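Local coordinates for cell wall binding protein cwp8 (Peptoclostridium difficile, PDB 5J6Q), which probably attaches to the cell wall of the bacterium through three CWB2 modules and is thought to belong to its S-layer-associated proteins, at residues I90-T95 with G145-D150; I190-L195 with K266-L271; S243-L248 with T257-S262; G426-M431 with E496-T501; G468-V473 with V490-G495. All coordinates share one frame; numbering follows the deposited sequence.

Contact 1: I90-T95 with G145-D150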
# COMPACT_ATOMS: atom_id res chain seq x y z
N ILE A 90 -46.05 -25.95 -10.07
CA ILE A 90 -47.50 -25.97 -10.03
C ILE A 90 -47.99 -24.74 -9.30
O ILE A 90 -47.66 -24.55 -8.13
CB ILE A 90 -48.02 -27.27 -9.38
CG1 ILE A 90 -47.69 -28.47 -10.28
CG2 ILE A 90 -49.52 -27.18 -9.15
CD1 ILE A 90 -48.01 -29.81 -9.64
N GLU A 91 -48.75 -23.89 -10.00
CA GLU A 91 -49.28 -22.69 -9.35
C GLU A 91 -50.78 -22.81 -9.08
O GLU A 91 -51.55 -23.29 -9.92
CB GLU A 91 -48.98 -21.45 -10.19
CG GLU A 91 -47.57 -20.96 -9.92
CD GLU A 91 -47.23 -19.69 -10.66
OE1 GLU A 91 -46.53 -18.84 -10.07
OE2 GLU A 91 -47.66 -19.55 -11.83
N ASN A 92 -51.20 -22.35 -7.90
CA ASN A 92 -52.61 -22.42 -7.50
C ASN A 92 -53.29 -21.07 -7.35
O ASN A 92 -52.67 -20.09 -6.97
CB ASN A 92 -52.72 -23.19 -6.18
CG ASN A 92 -52.28 -24.61 -6.37
OD1 ASN A 92 -52.31 -25.09 -7.49
ND2 ASN A 92 -51.85 -25.34 -5.36
N TYR A 93 -54.58 -21.01 -7.72
CA TYR A 93 -55.35 -19.78 -7.59
C TYR A 93 -55.23 -19.29 -6.12
O TYR A 93 -55.42 -20.09 -5.22
CB TYR A 93 -56.80 -20.05 -7.92
CG TYR A 93 -57.00 -20.48 -9.35
CD1 TYR A 93 -57.31 -21.79 -9.67
CD2 TYR A 93 -56.93 -19.55 -10.39
CE1 TYR A 93 -57.56 -22.18 -10.98
CE2 TYR A 93 -57.18 -19.92 -11.69
CZ TYR A 93 -57.50 -21.24 -11.99
OH TYR A 93 -57.76 -21.58 -13.30
N LYS A 94 -54.91 -18.04 -5.89
CA LYS A 94 -54.72 -17.57 -4.50
C LYS A 94 -55.95 -16.82 -3.90
O LYS A 94 -56.05 -16.71 -2.69
CB LYS A 94 -53.47 -16.66 -4.42
CG LYS A 94 -52.30 -17.31 -3.72
CD LYS A 94 -51.16 -17.60 -4.67
CE LYS A 94 -49.83 -17.47 -3.96
N THR A 95 -56.84 -16.28 -4.74
CA THR A 95 -58.08 -15.62 -4.31
C THR A 95 -59.21 -15.96 -5.33
O THR A 95 -58.90 -16.34 -6.48
CB THR A 95 -57.94 -14.10 -4.31
OG1 THR A 95 -57.80 -13.70 -5.67
CG2 THR A 95 -56.76 -13.62 -3.49
N GLY A 145 -56.60 -22.25 -3.91
CA GLY A 145 -55.69 -23.32 -3.51
C GLY A 145 -55.65 -24.47 -4.50
O GLY A 145 -54.87 -25.40 -4.33
N ASP A 146 -56.51 -24.40 -5.51
CA ASP A 146 -56.60 -25.37 -6.60
C ASP A 146 -55.60 -24.97 -7.70
O ASP A 146 -55.38 -23.79 -7.91
CB ASP A 146 -58.01 -25.37 -7.21
CG ASP A 146 -59.05 -26.21 -6.50
OD1 ASP A 146 -58.74 -26.74 -5.39
OD2 ASP A 146 -60.16 -26.34 -7.03
N GLN A 147 -55.04 -25.96 -8.43
CA GLN A 147 -54.09 -25.70 -9.50
C GLN A 147 -54.74 -24.96 -10.63
O GLN A 147 -55.92 -25.14 -10.90
CB GLN A 147 -53.49 -27.03 -10.02
CG GLN A 147 -52.63 -26.81 -11.27
CD GLN A 147 -51.67 -27.96 -11.54
OE1 GLN A 147 -51.57 -28.92 -10.77
NE2 GLN A 147 -50.91 -27.84 -12.62
N HIS A 148 -53.96 -24.09 -11.28
CA HIS A 148 -54.38 -23.32 -12.43
C HIS A 148 -54.82 -24.28 -13.54
O HIS A 148 -54.25 -25.36 -13.66
CB HIS A 148 -53.23 -22.42 -12.94
CG HIS A 148 -52.94 -21.25 -12.07
ND1 HIS A 148 -52.10 -20.23 -12.47
CD2 HIS A 148 -53.37 -20.93 -10.82
CE1 HIS A 148 -52.03 -19.34 -11.49
NE2 HIS A 148 -52.78 -19.74 -10.48
N LEU A 149 -55.80 -23.90 -14.33
CA LEU A 149 -56.32 -24.74 -15.39
C LEU A 149 -56.26 -24.03 -16.73
O LEU A 149 -56.24 -22.80 -16.78
CB LEU A 149 -57.78 -25.11 -15.08
CG LEU A 149 -57.97 -26.41 -14.29
CD1 LEU A 149 -57.65 -26.21 -12.85
CD2 LEU A 149 -59.40 -26.86 -14.38
N ASP A 150 -56.22 -24.80 -17.82
CA ASP A 150 -56.19 -24.27 -19.18
C ASP A 150 -57.58 -24.49 -19.76
O ASP A 150 -57.95 -25.63 -20.05
CB ASP A 150 -55.13 -25.00 -20.03
CG ASP A 150 -54.80 -24.29 -21.33
OD1 ASP A 150 -55.58 -23.41 -21.75
OD2 ASP A 150 -53.76 -24.63 -21.94
O HOH W 1 -51.40 -18.22 -8.63

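Contact 2: I190-L195 with K266-L271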
# COMPACT_ATOMS: atom_id res chain seq x y z
N ILE A 190 -6.41 -7.88 -0.74
CA ILE A 190 -5.86 -7.54 0.58
C ILE A 190 -6.53 -6.32 1.24
O ILE A 190 -7.19 -5.52 0.56
CB ILE A 190 -4.35 -7.22 0.39
CG1 ILE A 190 -4.23 -6.05 -0.64
CG2 ILE A 190 -3.59 -8.46 -0.09
CD1 ILE A 190 -2.79 -5.58 -0.91
N SER A 191 -6.40 -6.21 2.54
CA SER A 191 -6.96 -5.04 3.18
C SER A 191 -6.07 -3.80 2.75
O SER A 191 -4.93 -3.96 2.29
CB SER A 191 -6.92 -5.22 4.69
OG SER A 191 -5.58 -5.19 5.16
N ALA A 192 -6.59 -2.59 2.88
CA ALA A 192 -5.86 -1.39 2.51
C ALA A 192 -4.74 -1.17 3.55
O ALA A 192 -3.68 -0.68 3.20
CB ALA A 192 -6.81 -0.22 2.51
N GLU A 193 -4.99 -1.60 4.82
CA GLU A 193 -4.04 -1.44 5.90
C GLU A 193 -2.69 -2.10 5.63
O GLU A 193 -1.65 -1.53 5.96
CB GLU A 193 -4.64 -1.97 7.20
CG GLU A 193 -5.58 -0.97 7.88
CD GLU A 193 -6.97 -0.88 7.21
OE1 GLU A 193 -7.26 -1.67 6.29
OE2 GLU A 193 -7.77 -0.02 7.62
N GLU A 194 -2.69 -3.31 5.02
CA GLU A 194 -1.51 -4.06 4.70
C GLU A 194 -0.57 -3.21 3.86
O GLU A 194 0.65 -3.44 3.87
CB GLU A 194 -1.84 -5.33 3.86
CG GLU A 194 -2.52 -6.44 4.64
CD GLU A 194 -2.91 -7.60 3.72
OE1 GLU A 194 -2.01 -8.12 2.99
OE2 GLU A 194 -4.10 -8.00 3.74
N LEU A 195 -1.14 -2.31 3.07
CA LEU A 195 -0.36 -1.41 2.21
C LEU A 195 -0.04 0.06 2.79
O LEU A 195 0.90 0.69 2.37
CB LEU A 195 -1.15 -1.16 0.92
CG LEU A 195 -1.42 -2.40 0.02
CD1 LEU A 195 -1.86 -1.87 -1.41
CD2 LEU A 195 -0.11 -3.28 -0.17
N LYS A 266 -11.62 6.65 4.96
CA LYS A 266 -10.59 7.68 4.78
C LYS A 266 -9.26 7.02 4.38
O LYS A 266 -8.66 7.44 3.40
CB LYS A 266 -10.42 8.55 6.03
CG LYS A 266 -10.15 9.98 5.62
CD LYS A 266 -9.63 10.83 6.74
CE LYS A 266 -8.70 11.87 6.17
NZ LYS A 266 -7.64 12.21 7.13
N LEU A 267 -8.82 5.98 5.10
CA LEU A 267 -7.61 5.22 4.74
C LEU A 267 -7.57 4.99 3.22
O LEU A 267 -6.55 5.33 2.57
CB LEU A 267 -7.70 3.86 5.47
CG LEU A 267 -6.40 3.04 5.69
CD1 LEU A 267 -5.50 3.10 4.52
CD2 LEU A 267 -5.67 3.50 6.94
N VAL A 268 -8.70 4.45 2.65
CA VAL A 268 -8.76 4.12 1.23
C VAL A 268 -8.68 5.32 0.35
O VAL A 268 -7.99 5.27 -0.70
CB VAL A 268 -10.05 3.30 0.86
CG1 VAL A 268 -9.98 2.89 -0.59
CG2 VAL A 268 -10.18 2.05 1.74
N ARG A 269 -9.42 6.38 0.71
CA ARG A 269 -9.37 7.58 -0.12
C ARG A 269 -7.90 8.10 -0.08
O ARG A 269 -7.32 8.45 -1.10
CB ARG A 269 -10.32 8.67 0.45
CG ARG A 269 -11.50 9.10 -0.43
CD ARG A 269 -12.35 10.16 0.29
NE ARG A 269 -13.32 9.52 1.18
CZ ARG A 269 -13.39 9.74 2.49
NH1 ARG A 269 -14.30 9.10 3.23
NH2 ARG A 269 -12.56 10.60 3.07
N ASP A 270 -7.34 8.13 1.12
CA ASP A 270 -5.97 8.64 1.34
C ASP A 270 -4.94 7.83 0.57
O ASP A 270 -4.12 8.38 -0.23
CB ASP A 270 -5.73 8.67 2.85
CG ASP A 270 -6.44 9.86 3.44
OD1 ASP A 270 -6.93 10.71 2.66
OD2 ASP A 270 -6.52 9.96 4.67
N LEU A 271 -5.06 6.49 0.70
CA LEU A 271 -4.17 5.59 -0.02
C LEU A 271 -4.33 5.78 -1.49
O LEU A 271 -3.35 5.75 -2.26
CB LEU A 271 -4.48 4.11 0.35
CG LEU A 271 -3.86 3.13 -0.65
CD1 LEU A 271 -2.35 3.26 -0.60
CD2 LEU A 271 -4.20 1.67 -0.33

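Contact 3: S243-L248 with T257-S262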
# COMPACT_ATOMS: atom_id res chain seq x y z
N SER A 243 -13.33 0.42 -1.99
CA SER A 243 -12.47 -0.49 -2.68
C SER A 243 -11.99 0.03 -3.99
O SER A 243 -12.53 1.00 -4.55
CB SER A 243 -13.18 -1.83 -2.91
OG SER A 243 -14.12 -1.80 -3.98
N PHE A 244 -10.96 -0.62 -4.46
CA PHE A 244 -10.44 -0.32 -5.76
C PHE A 244 -9.42 -1.32 -6.10
O PHE A 244 -8.94 -2.09 -5.24
CB PHE A 244 -9.91 1.13 -5.92
CG PHE A 244 -8.65 1.56 -5.18
CD1 PHE A 244 -7.43 1.58 -5.82
CD2 PHE A 244 -8.71 1.99 -3.88
CE1 PHE A 244 -6.28 2.03 -5.15
CE2 PHE A 244 -7.57 2.44 -3.21
CZ PHE A 244 -6.37 2.46 -3.85
N ASP A 245 -9.12 -1.35 -7.35
CA ASP A 245 -8.17 -2.27 -7.96
C ASP A 245 -7.00 -1.46 -8.45
O ASP A 245 -7.17 -0.37 -9.03
CB ASP A 245 -8.79 -3.03 -9.18
CG ASP A 245 -9.54 -4.36 -8.88
OD1 ASP A 245 -9.88 -4.61 -7.67
OD2 ASP A 245 -9.79 -5.13 -9.84
N ILE A 246 -5.81 -2.03 -8.23
CA ILE A 246 -4.54 -1.47 -8.61
C ILE A 246 -3.99 -2.42 -9.61
O ILE A 246 -3.86 -3.59 -9.26
CB ILE A 246 -3.57 -1.42 -7.35
CG1 ILE A 246 -4.14 -0.59 -6.24
CG2 ILE A 246 -2.21 -0.93 -7.75
CD1 ILE A 246 -3.48 -0.86 -4.87
N VAL A 247 -3.59 -1.97 -10.81
CA VAL A 247 -3.07 -2.84 -11.84
C VAL A 247 -1.67 -2.43 -12.26
O VAL A 247 -1.47 -1.29 -12.65
CB VAL A 247 -4.07 -2.75 -13.06
CG1 VAL A 247 -3.63 -3.69 -14.18
CG2 VAL A 247 -5.49 -3.07 -12.60
N LEU A 248 -0.72 -3.37 -12.22
CA LEU A 248 0.65 -3.07 -12.63
C LEU A 248 0.91 -3.82 -13.92
O LEU A 248 0.65 -5.01 -13.97
CB LEU A 248 1.69 -3.50 -11.58
CG LEU A 248 1.59 -2.80 -10.23
CD1 LEU A 248 1.55 -1.29 -10.46
CD2 LEU A 248 0.38 -3.29 -9.47
N THR A 257 -2.87 -7.64 -10.64
CA THR A 257 -3.96 -6.82 -10.17
C THR A 257 -4.14 -7.02 -8.68
O THR A 257 -4.28 -8.16 -8.24
CB THR A 257 -5.25 -7.19 -10.99
OG1 THR A 257 -5.09 -6.72 -12.34
CG2 THR A 257 -6.45 -6.56 -10.41
N ILE A 258 -4.15 -5.91 -7.87
CA ILE A 258 -4.33 -6.01 -6.42
C ILE A 258 -5.59 -5.27 -5.97
O ILE A 258 -5.65 -4.06 -6.10
CB ILE A 258 -3.10 -5.39 -5.69
CG1 ILE A 258 -1.84 -6.17 -6.05
CG2 ILE A 258 -3.34 -5.40 -4.15
CD1 ILE A 258 -0.55 -5.35 -5.80
N SER A 259 -6.53 -5.98 -5.39
CA SER A 259 -7.82 -5.46 -4.93
C SER A 259 -7.73 -5.11 -3.46
O SER A 259 -7.42 -6.01 -2.63
CB SER A 259 -8.93 -6.52 -5.11
OG SER A 259 -8.83 -7.17 -6.38
N VAL A 260 -8.03 -3.86 -3.11
CA VAL A 260 -7.94 -3.51 -1.70
C VAL A 260 -9.22 -2.90 -1.20
O VAL A 260 -9.97 -2.28 -1.95
CB VAL A 260 -6.71 -2.58 -1.45
CG1 VAL A 260 -5.45 -3.23 -2.00
CG2 VAL A 260 -6.91 -1.23 -2.09
N SER A 261 -9.47 -3.05 0.07
CA SER A 261 -10.69 -2.56 0.64
C SER A 261 -10.48 -2.44 2.09
O SER A 261 -9.53 -3.02 2.59
CB SER A 261 -11.82 -3.57 0.38
OG SER A 261 -11.41 -4.83 0.90
N SER A 262 -11.35 -1.72 2.78
CA SER A 262 -11.27 -1.60 4.23
C SER A 262 -12.54 -1.02 4.82
O SER A 262 -13.29 -0.41 4.11
CB SER A 262 -10.13 -0.67 4.65
OG SER A 262 -10.12 -0.49 6.06

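Contact 4: G426-M431 with E496-T501. With SO4 (sulfate ion), chain C.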
# COMPACT_ATOMS: atom_id res chain seq x y z
N GLY A 426 28.35 13.41 24.07
CA GLY A 426 27.12 14.09 23.68
C GLY A 426 26.56 13.69 22.35
O GLY A 426 26.06 14.58 21.63
N GLU A 427 26.57 12.40 22.00
CA GLU A 427 26.10 12.07 20.64
C GLU A 427 24.58 12.32 20.36
O GLU A 427 24.24 12.69 19.27
CB GLU A 427 26.44 10.64 20.27
CG GLU A 427 25.72 9.59 21.09
CD GLU A 427 26.69 8.67 21.80
OE1 GLU A 427 27.85 8.56 21.33
OE2 GLU A 427 26.30 8.08 22.84
N ALA A 428 23.72 12.14 21.32
CA ALA A 428 22.33 12.37 21.14
C ALA A 428 22.06 13.90 20.92
O ALA A 428 21.05 14.16 20.30
CB ALA A 428 21.60 11.91 22.35
N ASP A 429 22.93 14.87 21.48
CA ASP A 429 22.77 16.33 21.26
C ASP A 429 23.43 16.70 19.97
O ASP A 429 22.97 17.63 19.27
CB ASP A 429 23.46 17.22 22.33
CG ASP A 429 22.73 17.25 23.63
OD1 ASP A 429 21.49 16.91 23.66
OD2 ASP A 429 23.35 17.62 24.62
N ALA A 430 24.54 16.03 19.70
CA ALA A 430 25.37 16.30 18.54
C ALA A 430 24.71 15.98 17.24
O ALA A 430 24.76 16.82 16.36
CB ALA A 430 26.66 15.53 18.67
N MET A 431 24.10 14.77 17.10
CA MET A 431 23.40 14.31 15.91
C MET A 431 22.44 15.34 15.33
O MET A 431 22.16 15.31 14.17
CB MET A 431 22.56 13.15 16.32
CG MET A 431 22.02 12.47 15.20
SD MET A 431 23.38 11.56 14.38
CE MET A 431 23.94 10.57 15.77
N GLU A 496 17.56 20.92 28.06
CA GLU A 496 17.56 20.04 29.20
C GLU A 496 17.76 18.57 28.77
O GLU A 496 18.34 17.79 29.51
CB GLU A 496 16.20 20.17 29.93
CG GLU A 496 16.00 19.18 31.07
CD GLU A 496 14.56 19.11 31.54
OE1 GLU A 496 14.04 17.99 31.68
OE2 GLU A 496 13.95 20.19 31.76
N ASN A 497 17.25 18.19 27.59
CA ASN A 497 17.41 16.82 27.06
C ASN A 497 17.61 16.92 25.56
O ASN A 497 17.58 18.02 24.97
CB ASN A 497 16.20 15.93 27.45
CG ASN A 497 14.90 16.46 26.96
OD1 ASN A 497 14.76 16.72 25.72
ND2 ASN A 497 13.92 16.80 27.85
N ARG A 498 17.83 15.79 24.95
CA ARG A 498 18.14 15.71 23.54
C ARG A 498 17.00 16.21 22.59
O ARG A 498 17.33 16.63 21.48
CB ARG A 498 18.50 14.23 23.18
CG ARG A 498 17.26 13.37 23.02
CD ARG A 498 17.62 11.89 22.98
NE ARG A 498 18.50 11.50 24.12
CZ ARG A 498 19.25 10.40 24.15
NH1 ARG A 498 19.28 9.58 23.11
NH2 ARG A 498 19.93 10.08 25.24
N LYS A 499 15.71 16.13 23.02
CA LYS A 499 14.61 16.56 22.22
C LYS A 499 14.61 18.15 22.31
O LYS A 499 14.37 18.79 21.26
CB LYS A 499 13.26 15.97 22.62
CG LYS A 499 13.24 14.47 22.39
CD LYS A 499 12.12 13.80 23.01
CE LYS A 499 10.95 13.92 22.09
NZ LYS A 499 11.16 13.15 20.87
N ASP A 500 14.87 18.72 23.48
CA ASP A 500 15.00 20.17 23.59
C ASP A 500 16.20 20.66 22.80
O ASP A 500 16.10 21.67 22.16
CB ASP A 500 15.08 20.64 25.02
CG ASP A 500 13.91 20.21 25.80
OD1 ASP A 500 12.75 20.18 25.20
OD2 ASP A 500 14.11 19.82 26.99
N THR A 501 17.32 19.97 22.82
CA THR A 501 18.43 20.41 21.94
C THR A 501 18.04 20.37 20.46
O THR A 501 18.39 21.29 19.67
CB THR A 501 19.60 19.49 22.15
OG1 THR A 501 19.96 19.56 23.55
CG2 THR A 501 20.78 19.80 21.23
S SO4 C . 18.85 13.02 27.60
O1 SO4 C . 17.56 12.86 28.18
O2 SO4 C . 19.57 13.87 28.36
O3 SO4 C . 18.73 13.53 26.20
O4 SO4 C . 19.50 11.72 27.59
O HOH W 2 19.57 16.45 20.04

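Contact 5: G468-V473 with V490-G495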
# COMPACT_ATOMS: atom_id res chain seq x y z
N GLY A 468 25.50 21.09 23.24
CA GLY A 468 25.57 20.25 24.43
C GLY A 468 25.65 21.19 25.64
O GLY A 468 26.06 22.35 25.52
N GLY A 469 25.23 20.71 26.79
CA GLY A 469 25.28 21.49 28.02
C GLY A 469 26.69 21.47 28.62
O GLY A 469 27.61 20.85 28.08
N GLU A 470 26.87 22.17 29.76
CA GLU A 470 28.21 22.26 30.36
C GLU A 470 28.78 20.92 30.83
O GLU A 470 30.00 20.81 30.97
CB GLU A 470 28.21 23.24 31.53
CG GLU A 470 28.13 24.69 31.09
CD GLU A 470 27.95 25.63 32.27
OE1 GLU A 470 26.86 26.21 32.39
OE2 GLU A 470 28.91 25.79 33.06
N ASN A 471 27.93 19.92 31.06
CA ASN A 471 28.41 18.61 31.46
C ASN A 471 28.95 17.76 30.26
O ASN A 471 29.46 16.66 30.44
CB ASN A 471 27.29 17.89 32.23
CG ASN A 471 27.18 18.39 33.66
OD1 ASN A 471 26.52 17.77 34.51
ND2 ASN A 471 27.81 19.50 34.04
N SER A 472 28.88 18.32 29.02
CA SER A 472 29.36 17.62 27.81
C SER A 472 30.51 18.40 27.30
O SER A 472 31.53 17.84 26.91
CB SER A 472 28.26 17.53 26.74
OG SER A 472 27.29 16.60 27.17
N VAL A 473 30.32 19.70 27.22
CA VAL A 473 31.38 20.58 26.83
C VAL A 473 31.53 21.51 28.00
O VAL A 473 30.71 22.41 28.24
CB VAL A 473 31.03 21.33 25.52
CG1 VAL A 473 32.08 22.39 25.22
CG2 VAL A 473 30.95 20.34 24.37
N VAL A 490 31.04 32.83 21.34
CA VAL A 490 30.64 31.49 20.97
C VAL A 490 29.32 31.16 21.63
O VAL A 490 29.23 31.10 22.86
CB VAL A 490 31.72 30.46 21.37
CG1 VAL A 490 31.24 29.05 21.07
CG2 VAL A 490 33.02 30.74 20.61
N GLU A 491 28.29 30.96 20.83
CA GLU A 491 26.98 30.58 21.33
C GLU A 491 26.96 29.07 21.63
O GLU A 491 27.70 28.29 21.03
CB GLU A 491 25.90 30.94 20.30
CG GLU A 491 24.48 30.75 20.81
CD GLU A 491 23.44 31.18 19.78
OE1 GLU A 491 22.30 30.69 19.84
OE2 GLU A 491 23.78 32.01 18.90
N ARG A 492 26.12 28.69 22.59
CA ARG A 492 25.91 27.32 22.99
C ARG A 492 24.42 26.98 22.79
O ARG A 492 23.56 27.70 23.26
CB ARG A 492 26.32 27.18 24.48
CG ARG A 492 25.80 25.91 25.16
CD ARG A 492 26.14 25.91 26.67
NE ARG A 492 27.56 26.11 26.98
CZ ARG A 492 28.44 25.12 27.17
NH1 ARG A 492 29.70 25.38 27.48
NH2 ARG A 492 28.05 23.85 27.04
N LEU A 493 24.13 25.93 22.04
CA LEU A 493 22.76 25.42 21.84
C LEU A 493 22.67 24.21 22.83
O LEU A 493 23.37 23.23 22.60
CB LEU A 493 22.51 24.95 20.37
CG LEU A 493 21.71 25.90 19.49
CD1 LEU A 493 22.32 27.31 19.37
CD2 LEU A 493 21.66 25.30 18.13
N ALA A 494 21.83 24.27 23.87
CA ALA A 494 21.77 23.22 24.86
C ALA A 494 20.42 23.17 25.52
O ALA A 494 20.04 24.13 26.17
CB ALA A 494 22.86 23.48 25.91
N GLY A 495 19.65 22.09 25.34
CA GLY A 495 18.38 21.97 26.03
C GLY A 495 18.56 21.02 27.20
O GLY A 495 19.59 20.39 27.32

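Contact 1: I90-T95 with G145-D150
Tyr-93 O takes the backbone N-H of Gly-145 in a bond of 2.8 Å. Two further backbone bonds follow. Tyr-93 N gives to Asp-146 O, and His-148 N gives to Glu-91 O. Tyr-93 CG stands anti to the carbonyl carbon (chi1 -63°). The ring brings CE1 near Gln-147 O, and its OH receives the backbone N-H of Leu-149 at 3.2 Å. His-148 CD2 sits over the centre of one tyrosine face, 3.8 Å above the plane, with the two rings oblique at 36°. The imidazole is also met by Glu-91, whose CB makes a CH-pi contact 4.0 Å from the centroid of the His-148 ring. One water joins His-148 NE2 to Asn-92 O, 2.8 Å from each, and gives its proton to the carbonyl. Ile-90 crosses the Gln-147 side chain at about a right angle, its CG2 meeting the amide end, nearest OE1. Tyr-169 touches both residues. Gly-145 has backbone angles suited to glycine. The backbone core is a single beta bridge, Asn-92 with Gln-147. Here the chain leaving strand 88-90 meets the chain entering strand 149-150, the two outer strands of the antiparallel sheet around 165-171 in Cwp8 domain 2.

Contact 2: I190-L195 with K266-L271
Ala-192 CB points into the side chains of helix 265-280, where that helix packs on the mixed sheet of Cwp8 domain 3. Ala-192, Glu-193 and Leu-195, just after strand 186-191, meet one side of the helix. Ala-192 CB is 4.1 Å from Leu-267 CD1. It lies equally far from Val-268 CG2. The Leu-267 side chain leaves the helix with CG anti to the backbone N (chi1 -160°). Val-268 instead uses the methyl that stands beside its backbone N, with CG2 anti to the carbonyl carbon. Leu-271, one turn on from Leu-267, brings CD2 to 4.3 Å from Ala-192 CB. The same methyl meets CB of Leu-195, so it lies against both residues. These contacts are all apolar, and no hydrogen bond crosses between the segments. Phe-196 and Phe-244 also touch Leu-271. Glu-193 starts away from the helix, but the bend at chi2 (77°) turns CD back, and the side chain crosses Leu-267 obliquely. Its OE2 is hydrogen-bonded to Ser-262 OG. That bond gives the acid a polar partner although it lies beside a leucine. At its nearest, Glu-193 OE2 is 3.9 Å from Leu-267 CG.

Contact 3: S243-L248 with T257-S262
Phe-244 offers one ring face to Val-260, whose CG2 makes a CH-pi contact 4.1 Å from the centroid of the Phe-244 ring. The methyl is offset toward the rim and comes closest to CE2. Phe-244 CG lies between the backbone N and the carbonyl carbon (chi1 69°), and its side chain runs beside that of Val-260, pointing the same way. Ile-246, Ile-258 and Val-260 share this face of the sheet. CB of Ile-246 is 4.3 Å from CB of Ile-258, and Ile-246 CD1 reaches Val-260 CG1. Helix 265-280 packs on the same face, with Val-268 and Leu-275 against Phe-244.

Asp-245, Val-247, Thr-257 and Ser-259 lie on the other face. Ser-259 OG donates to Asp-245 OD1 at 3.1 Å, meeting it from above the carboxylate plane. OD2 of the same acid is bonded to Asn-222 of strand 217-224. Asp-245 is thus held from both neighbouring strands. Val-247 sets both its methyls against Thr-257 OG1.

The backbones bond in two pairs, Phe-244 with Val-260 and Ile-246 with Ile-258. The shortest bond runs from Ile-258 N to Ile-246 O, 2.7 Å, and is nearly straight at 170°. Each pair has a bond in both directions. This is an antiparallel beta hairpin, with strands at 160°, forming the middle of the four-stranded mixed sheet of Cwp8 domain 3.

Contact 4: G426-M431 with E496-T501
Arg-498 has CG between its backbone N and carbonyl carbon (chi1 79°), and a bend at chi3 (51°) turns NE; the guanidinium beyond lies against Ala-428. Ala-428 CB stands over the centre of one guanidinium face, 3.3 Å from CZ. The sulfate ion meets the group at its edge instead. Sulfate O3 takes two bonds, one from Arg-498 N and one from Arg-498 NE, while O4 takes a nearly straight bond from Arg-498 NH2 at 2.9 Å. Main chain and side chain of one residue thus hold the anion together. Tyr-523 OH adds another bond to the sulfate, and its ring makes a cation-pi contact with Arg-498. NH1 is bonded to Asp-521 O and to Asn-527, which helps fix the plane of the guanidinium.

Asn-497 is the N-cap of helix 498-509. Its OD1 accepts from Lys-499 N and Asp-500 N, at 2.9 Å from the former. Because Arg-498 N is in the first turn of the helix, the sulfate lies at its N-terminal end, where the partial positive charge of the helix would probably favour an anion.

Asp-429 crosses Thr-501 at about a right angle. Its OD1 is 3.1 Å from Thr-501 OG1. That hydroxyl is hydrogen-bonded to Gly-495 N. One water donates to both Ala-428 O and Arg-498 O and so bridges the two helices.

The ion probably comes from the crystallisation liquor. The site is an anion-binding helix N-terminus, at a junction where the short helix 427-430 of one CWB2 module meets the first helix of the next.

Contact 5: G468-V473 with V490-G495
This is a polar contact in which an arginine side chain grips the main chain of a loop. The loop follows strand 463-467, and the arginine lies on strand 491-493, its neighbour at the edge of a parallel sheet. Arg-492 NH1 and NH2 both donate to Val-473 O, end-on to a single atom. NH1 is 3.2 Å from Val-473 O and NH2 is slightly farther. This oxygen lies in the guanidinium plane, and the NH2 bond falls on one of its lone pairs. NH2 gives a second bond to Gly-468 O at 2.9 Å, with the oxygen tilted 19° from the guanidinium plane. Arg-492 CG is anti to the backbone N (chi1 164°), and the chain is bent at chi3.

Glu-470 uses its aliphatic part here. Its CG stands over the centre of one guanidinium face, 3.9 Å above the plane, and the two side chains cross at about a right angle. The salt-bridge partner of Arg-492 is Glu-478 of helix 475-484, which meets NH1.

Gly-468 N also donates to Leu-493 O, at 3.1 Å. Ala-494 CB rests against the carbonyl of Gly-468, 3.4 Å from its O. Gly-468 has backbone angles that call for glycine.

Inside the loop, Ser-472 N and Val-473 N both bond to Gly-469 O. The contact closes the turn between strand 463-467 and helix 475-484 onto the next parallel strand, in a beta-alpha-beta crossover of a CWB2 module.

Contacts 2 and 3 belong to one domain, with centres 9 Å apart. They share a sheet, since strands 186-191 and 256-262 are neighbours in it. Ile-190 N lies 2.9 Å from Ser-259 O, a probable hydrogen bond. Contacts 4 and 5 form a second pair, their centres 10 Å apart in the CWB2 region. Strand 491-493 leads from contact 5 into helix 498-509 of contact 4, which holds the sulfate. Asp-429 OD2 packs 3.4 Å from Gly-468 CA between them. The pairs are separate: nearest atoms of contacts 2 and 4 are about 23 Å apart. Contact 1 lies far off, its centre about 99 Å from that of contact 5.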